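Local coordinates for protein exotoxin 5 (Staphylococcus aureus subsp. aureus COL, PDB 3R2I) that is a superantigen-like extracellular protein of unknown function, built from an OB-fold domain and a beta-grasp domain, at residues L227-E230 with R231-D234; E220-L223 with S224-L227. All blocks are in the same frame, centred on the assembly; numbering follows the deposited sequence.

Contact 1: L227-E230 with R231-D234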
loop_
_atom_site.group_PDB
_atom_site.type_symbol
_atom_site.label_atom_id
_atom_site.label_comp_id
_atom_site.label_asym_id
_atom_site.label_seq_id
_atom_site.Cartn_x
_atom_site.Cartn_y
_atom_site.Cartn_z
ATOM N N LEU A 227 5.584 -6.857 -0.906
ATOM C CA LEU A 227 5.760 -5.976 -2.067
ATOM C C LEU A 227 7.212 -5.453 -2.059
ATOM O O LEU A 227 7.724 -5.156 -0.994
ATOM C CB LEU A 227 4.779 -4.808 -1.995
ATOM C CG LEU A 227 4.641 -3.913 -3.225
ATOM C CD1 LEU A 227 4.031 -4.708 -4.366
ATOM C CD2 LEU A 227 3.740 -2.729 -2.852
ATOM N N SER A 228 7.880 -5.356 -3.215
ATOM C CA SER A 228 9.256 -4.887 -3.223
ATOM C C SER A 228 9.256 -3.421 -2.824
ATOM O O SER A 228 8.288 -2.733 -3.025
ATOM C CB SER A 228 9.891 -5.011 -4.613
ATOM O OG SER A 228 9.175 -4.174 -5.521
ATOM N N PHE A 229 10.343 -2.937 -2.257
ATOM C CA PHE A 229 10.406 -1.529 -1.900
ATOM C C PHE A 229 10.245 -0.614 -3.106
ATOM O O PHE A 229 9.687 0.471 -2.996
ATOM C CB PHE A 229 11.739 -1.178 -1.196
ATOM C CG PHE A 229 11.929 -1.880 0.124
ATOM C CD1 PHE A 229 12.981 -2.743 0.318
ATOM C CD2 PHE A 229 11.001 -1.711 1.152
ATOM C CE1 PHE A 229 13.163 -3.398 1.541
ATOM C CE2 PHE A 229 11.147 -2.354 2.368
ATOM C CZ PHE A 229 12.227 -3.220 2.568
ATOM N N GLU A 230 10.747 -1.020 -4.253
ATOM C CA GLU A 230 10.634 -0.147 -5.409
ATOM C C GLU A 230 9.182 0.096 -5.887
ATOM O O GLU A 230 8.839 1.196 -6.370
ATOM C CB GLU A 230 11.536 -0.627 -6.530
ATOM C CG GLU A 230 11.582 0.399 -7.693
ATOM C CD GLU A 230 12.914 0.426 -8.435
ATOM O OE1 GLU A 230 12.891 0.123 -9.653
ATOM O OE2 GLU A 230 13.972 0.724 -7.795
ATOM N N ARG A 231 8.310 -0.889 -5.681
ATOM C CA ARG A 231 6.933 -0.760 -6.105
ATOM C C ARG A 231 6.114 0.036 -5.102
ATOM O O ARG A 231 5.009 0.454 -5.375
ATOM C CB ARG A 231 6.356 -2.122 -6.400
ATOM C CG ARG A 231 7.109 -2.812 -7.554
ATOM C CD ARG A 231 6.573 -4.228 -7.773
ATOM N NE ARG A 231 5.225 -4.259 -8.338
ATOM C CZ ARG A 231 4.438 -5.343 -8.407
ATOM N NH1 ARG A 231 4.794 -6.500 -7.853
ATOM N NH2 ARG A 231 3.254 -5.262 -9.006
ATOM N N MET A 232 6.690 0.295 -3.950
ATOM C CA MET A 232 6.031 1.098 -2.941
ATOM C C MET A 232 5.971 2.580 -3.350
ATOM O O MET A 232 5.370 3.404 -2.629
ATOM C CB MET A 232 6.744 0.946 -1.599
ATOM C CG MET A 232 6.592 -0.420 -0.982
ATOM S SD MET A 232 7.377 -0.508 0.616
ATOM C CE MET A 232 7.008 -2.240 0.982
ATOM N N PHE A 233 6.587 2.927 -4.484
ATOM C CA PHE A 233 6.531 4.306 -5.000
ATOM C C PHE A 233 5.561 4.474 -6.155
ATOM O O PHE A 233 5.210 5.593 -6.478
ATOM C CB PHE A 233 7.909 4.804 -5.421
ATOM C CG PHE A 233 8.874 4.825 -4.291
ATOM C CD1 PHE A 233 9.053 5.968 -3.545
ATOM C CD2 PHE A 233 9.512 3.665 -3.905
ATOM C CE1 PHE A 233 9.897 5.965 -2.464
ATOM C CE2 PHE A 233 10.369 3.653 -2.818
ATOM C CZ PHE A 233 10.577 4.789 -2.106
ATOM N N ASP A 234 5.140 3.376 -6.786
ATOM C CA ASP A 234 4.207 3.473 -7.899
ATOM C C ASP A 234 2.872 4.030 -7.434
ATOM O O ASP A 234 2.334 3.659 -6.388
ATOM C CB ASP A 234 3.940 2.124 -8.542
ATOM C CG ASP A 234 5.163 1.491 -9.139
ATOM O OD1 ASP A 234 6.281 2.040 -9.060
ATOM O OD2 ASP A 234 4.979 0.404 -9.706
HETATM O O HOH W 1 6.933 -6.772 -5.859
HETATM O O HOH W 2 9.309 2.934 -8.810
#
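Leu227 meets both Arg231 and Met232 at the start of a run of overlapping turns, in which backbone N-H groups reach back three residues, in the beta-grasp region between strands 218-222 and 235-237. Its CD1 lies over one face of the Arg231 guanidinium, offset toward the rim and 4.0 Å from NH1, while CD2 reaches Met232 CG at 4.1 Å. With CG anti to the backbone N (chi1 -170°), the branches fork between these two neighbours. Ser228 follows with two acceptors for Arg231 N: its carbonyl O at 3.2 Å, met from above the carbonyl plane, and its OG in a weaker bond at 3.4 Å. Water 1 accepts from both Ser228 N and Arg231 NH1, tying the serine backbone to the far end of the arginine, whose NH2 bonds to Glu220 O. The next carbonyl, Phe229 O, takes Met232 N at 3.2 Å with an N-H...O angle of 144°. The two side chains lie alongside each other, pointing the same way, and the sulfur sits at the phenyl edge, SD 5.2 Å from the Phe229 ring centroid and 76° off its normal: a Met-aromatic contact. Val136 of strand 133-141 touches Phe229, Met232 and Phe233, so this side of the turns packs against the OB-fold domain. Glu230 O comes next, receiving a weak bond from Phe233 N at 3.4 Å, and Asp234 N continues the pattern to Arg231 O. The Glu230 oxygen also lies at the edge of the Phe233 ring and in its plane, 3.6 Å from CD2.

Contact 2: E220-L223 with S224-L227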
loop_
_atom_site.group_PDB
_atom_site.type_symbol
_atom_site.label_atom_id
_atom_site.label_comp_id
_atom_site.label_asym_id
_atom_site.label_seq_id
_atom_site.Cartn_x
_atom_site.Cartn_y
_atom_site.Cartn_z
ATOM N N GLU A 220 -0.009 -6.765 -10.972
ATOM C CA GLU A 220 -0.041 -8.054 -10.293
ATOM C C GLU A 220 0.903 -8.114 -9.084
ATOM O O GLU A 220 2.093 -7.827 -9.189
ATOM C CB GLU A 220 0.363 -9.200 -11.218
ATOM C CG GLU A 220 -0.624 -9.460 -12.342
ATOM C CD GLU A 220 -0.358 -10.782 -13.058
ATOM O OE1 GLU A 220 0.146 -11.761 -12.410
ATOM O OE2 GLU A 220 -0.687 -10.817 -14.259
ATOM N N ILE A 221 0.367 -8.620 -7.987
ATOM C CA ILE A 221 1.080 -8.737 -6.740
ATOM C C ILE A 221 1.023 -10.186 -6.284
ATOM O O ILE A 221 -0.067 -10.760 -6.160
ATOM C CB ILE A 221 0.407 -7.883 -5.682
ATOM C CG1 ILE A 221 0.415 -6.394 -6.091
ATOM C CG2 ILE A 221 1.126 -8.068 -4.308
ATOM C CD1 ILE A 221 -0.479 -5.503 -5.233
ATOM N N ASP A 222 2.186 -10.775 -6.039
ATOM C CA ASP A 222 2.282 -12.162 -5.591
ATOM C C ASP A 222 2.165 -12.164 -4.059
ATOM O O ASP A 222 2.980 -11.534 -3.373
ATOM C CB ASP A 222 3.602 -12.709 -6.110
ATOM C CG ASP A 222 3.922 -14.102 -5.630
ATOM O OD1 ASP A 222 3.159 -14.700 -4.844
ATOM O OD2 ASP A 222 4.996 -14.586 -6.040
ATOM N N LEU A 223 1.135 -12.832 -3.530
ATOM C CA LEU A 223 0.914 -12.904 -2.086
ATOM C C LEU A 223 1.984 -13.628 -1.282
ATOM O O LEU A 223 2.085 -13.415 -0.049
ATOM C CB LEU A 223 -0.456 -13.524 -1.766
ATOM C CG LEU A 223 -1.690 -12.751 -2.254
ATOM C CD1 LEU A 223 -2.992 -13.469 -1.979
ATOM C CD2 LEU A 223 -1.681 -11.345 -1.611
ATOM N N SER A 224 2.801 -14.451 -1.953
ATOM C CA SER A 224 3.837 -15.224 -1.273
ATOM C C SER A 224 5.094 -14.420 -0.903
ATOM O O SER A 224 6.001 -14.938 -0.276
ATOM C CB SER A 224 4.251 -16.418 -2.140
ATOM O OG SER A 224 5.028 -15.974 -3.243
ATOM N N GLU A 225 5.137 -13.157 -1.307
ATOM C CA GLU A 225 6.239 -12.287 -1.001
ATOM C C GLU A 225 5.703 -10.911 -0.639
ATOM O O GLU A 225 4.646 -10.502 -1.108
ATOM C CB GLU A 225 7.096 -12.032 -2.248
ATOM C CG GLU A 225 7.812 -13.194 -2.891
ATOM C CD GLU A 225 8.791 -12.708 -3.991
ATOM O OE1 GLU A 225 9.838 -13.369 -4.212
ATOM O OE2 GLU A 225 8.540 -11.639 -4.600
ATOM N N LYS A 226 6.504 -10.155 0.082
ATOM C CA LYS A 226 6.188 -8.777 0.453
ATOM C C LYS A 226 6.398 -7.892 -0.756
ATOM O O LYS A 226 7.330 -8.122 -1.541
ATOM C CB LYS A 226 7.182 -8.353 1.514
ATOM C CG LYS A 226 7.040 -6.937 2.080
ATOM C CD LYS A 226 8.091 -6.757 3.192
ATOM C CE LYS A 226 8.041 -5.359 3.784
ATOM N NZ LYS A 226 9.066 -5.101 4.825
ATOM N N LEU A 227 5.584 -6.857 -0.906
ATOM C CA LEU A 227 5.760 -5.976 -2.067
ATOM C C LEU A 227 7.212 -5.453 -2.059
ATOM O O LEU A 227 7.724 -5.156 -0.994
ATOM C CB LEU A 227 4.779 -4.808 -1.995
ATOM C CG LEU A 227 4.641 -3.913 -3.225
ATOM C CD1 LEU A 227 4.031 -4.708 -4.366
ATOM C CD2 LEU A 227 3.740 -2.729 -2.852
#
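Asp222 OD1 takes two bonds from Ser224, one from the backbone N at 2.9 Å and one from the hydroxyl OG at 2.8 Å. The first, with an N-H...O angle of 160°, closes an Asx turn, superimposed on the type I beta turn from Asp222 to Glu225 that ends strand 218-222 of the beta-grasp domain. Both donors come from the same face of the carboxylate, well above its plane. Two torsions bring the groups together: Asp222 CG stands anti to its backbone N (chi1 175°), carrying the carboxylate over the turn, and Ser224 OG sits between its own N and carbonyl carbon (chi1 73°), turned back toward OD1. Across the beta turn itself, Glu225 N gives only a weak bond to Asp222 O at 3.4 Å, so the side-chain pair supplies the shorter links. The Glu225 carboxylate also comes fairly near, Asp222 OD2 to Glu225 OE2 4.8 Å; its like charge would probably raise the proton affinity of Asp222, while the two donors from Ser224 work against this. Beyond the turn, outside partners fix its position: Leu223 pairs through its backbone with Gly207 and gives its O to Tyr200 OH, while Glu225 O accepts from Arg190 NH1 of helix 182-197. Asp186 of that helix touches both Ile221 and Leu227, whose buried side chains meet beneath the turn, Ile221 CG1 lying 4.3 Å from Leu227 CD1.

Contacts 1 and 2 follow one another along the chain and share Leu227; their centres are about 11 Å apart. The CD1 methyl of this leucine serves both, meeting Ile221 in contact 2 and the Arg231 guanidinium in contact 1. A second connection is polar: Arg231 NH2 lies 2.8 Å from Glu220 O, a probable hydrogen bond, and 4.2 Å from Ile221 CG1. The guanidinium of 231-234 thus reaches back to the backbone of strand 218-222 at Glu220. The N of Leu227 bonds to Tyr67 OH of helix 57-68, so the shared residue is also held from outside both contacts. Together they shape the connection from strand 218-222 to strand 235-237.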